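Local coordinates for protein arginyl-trna synthetase (Thermus thermophilus, PDB 1IQ0) that probably attaches L-arginine to its cognate tRNA at the expense of ATP, as a monomeric class I aminoacyl-tRNA synthetase, at residues Q497-P500 against Y501-A504. Numbering follows the deposited sequence.
Sequences QATP and YERA
Thr499 and Glu502 meet across the first turn of a helix, the carboxylate of one folded back onto the backbone N and hydroxyl of the other. Thr499 N donates to Glu502 OE2 at 2.9 Å, and OE2 receives it on its anti lone pair, away from the other oxygen. The hydroxyl of Thr499 reaches the same oxygen on its syn side, OG1 to OE2 2.5 Å, approaching 32° out of the carboxylate plane, so OE2 takes two donors from a single residue. Glutamate suits the place because its chain, bent at chi2, curls back toward the start of the helix. The hydroxyl also accepts from Tyr501 N, OG1 to N 3.2 Å. A short hydroxyl side chain suits an N-cap because its oxygen can reach a first-turn N-H; chi1 of 71° places OG1 there, between the backbone N and carbonyl carbon. The Tyr501 ring presents its edge to this OG1, with CD1 3.6 Å away, while its own hydroxyl bonds to Glu547.

The pair makes a capping box with Thr499 as N-cap: Glu502 returns a bond to Thr499 N while the hydroxyl takes Tyr501 N, at the start of helix 500-509 in the region of the DALR anticodon-binding domain. Proline suits position 500, since its N carries no hydrogen and first-turn nitrogens have no carbonyl a turn earlier in the helix to bond. Backbone bonds begin here: Arg503 N to Thr499 O at 3.2 Å, nearly straight (169°), and Ala504 N to Pro500 O at 3.0 Å.

Ala498 gives the carbon contact, CB 4.0 Å from Glu502 CB, its small methyl also meeting Leu565 and Leu88.

Glu502 OE1 forms a salt bridge with Arg566 and a hydrogen bond with Tyr542; a glutamine here would probably leave Arg566 without this countercharge and weaken the hold on Thr499 N and OG1. Arg503 extends away from the cap to a salt bridge with Asp35.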
loop_
_atom_site.group_PDB
_atom_site.type_symbol
_atom_site.label_atom_id
_atom_site.label_comp_id
_atom_site.label_asym_id
_atom_site.label_seq_id
_atom_site.Cartn_x
_atom_site.Cartn_y
_atom_site.Cartn_z
ATOM N N GLN A 497 -4.604 22.899 32.793
ATOM C CA GLN A 497 -5.157 21.864 33.667
ATOM C C GLN A 497 -4.778 20.433 33.250
ATOM O O GLN A 497 -5.214 19.463 33.869
ATOM C CB GLN A 497 -6.686 21.994 33.741
ATOM C CG GLN A 497 -7.182 23.280 34.418
ATOM C CD GLN A 497 -8.678 23.258 34.677
ATOM O OE1 GLN A 497 -9.180 22.389 35.390
ATOM N NE2 GLN A 497 -9.400 24.215 34.095
ATOM N N ALA A 498 -3.953 20.309 32.217
ATOM C CA ALA A 498 -3.531 18.998 31.727
ATOM C C ALA A 498 -2.783 18.166 32.766
ATOM O O ALA A 498 -1.957 18.685 33.512
ATOM C CB ALA A 498 -2.662 19.168 30.479
ATOM N N THR A 499 -3.078 16.870 32.806
ATOM C CA THR A 499 -2.407 15.955 33.729
ATOM C C THR A 499 -1.455 15.089 32.889
ATOM O O THR A 499 -1.469 15.164 31.664
ATOM C CB THR A 499 -3.421 15.014 34.451
ATOM O OG1 THR A 499 -3.940 14.053 33.517
ATOM C CG2 THR A 499 -4.596 15.825 35.033
ATOM N N PRO A 500 -0.609 14.270 33.537
ATOM C CA PRO A 500 0.314 13.410 32.792
ATOM C C PRO A 500 -0.423 12.494 31.801
ATOM O O PRO A 500 0.175 12.018 30.833
ATOM C CB PRO A 500 1.018 12.624 33.897
ATOM C CG PRO A 500 1.089 13.631 35.014
ATOM C CD PRO A 500 -0.313 14.230 34.982
ATOM N N TYR A 501 -1.714 12.249 32.042
ATOM C CA TYR A 501 -2.507 11.403 31.143
ATOM C C TYR A 501 -2.741 12.114 29.816
ATOM O O TYR A 501 -2.656 11.497 28.754
ATOM C CB TYR A 501 -3.872 11.061 31.748
ATOM C CG TYR A 501 -3.836 10.078 32.898
ATOM C CD1 TYR A 501 -3.958 10.514 34.216
ATOM C CD2 TYR A 501 -3.704 8.708 32.665
ATOM C CE1 TYR A 501 -3.953 9.606 35.281
ATOM C CE2 TYR A 501 -3.699 7.793 33.721
ATOM C CZ TYR A 501 -3.827 8.253 35.026
ATOM O OH TYR A 501 -3.837 7.353 36.066
ATOM N N GLU A 502 -3.069 13.404 29.876
ATOM C CA GLU A 502 -3.295 14.178 28.661
ATOM C C GLU A 502 -1.980 14.300 27.888
ATOM O O GLU A 502 -1.951 14.140 26.670
ATOM C CB GLU A 502 -3.806 15.588 28.987
ATOM C CG GLU A 502 -5.290 15.680 29.305
ATOM C CD GLU A 502 -5.661 14.921 30.557
ATOM O OE1 GLU A 502 -6.488 13.992 30.449
ATOM O OE2 GLU A 502 -5.123 15.251 31.645
ATOM N N ARG A 503 -0.901 14.579 28.611
ATOM C CA ARG A 503 0.411 14.746 27.996
ATOM C C ARG A 503 0.873 13.493 27.266
ATOM O O ARG A 503 1.269 13.555 26.105
ATOM C CB ARG A 503 1.445 15.137 29.056
ATOM C CG ARG A 503 2.831 15.413 28.482
ATOM C CD ARG A 503 3.862 15.677 29.570
ATOM N NE ARG A 503 5.226 15.604 29.046
ATOM C CZ ARG A 503 5.780 16.520 28.261
ATOM N NH1 ARG A 503 5.089 17.595 27.908
ATOM N NH2 ARG A 503 7.018 16.359 27.820
ATOM N N ALA A 504 0.822 12.355 27.952
ATOM C CA ALA A 504 1.239 11.086 27.367
ATOM C C ALA A 504 0.446 10.758 26.101
ATOM O O ALA A 504 1.016 10.324 25.106
ATOM C CB ALA A 504 1.083 9.957 28.395
#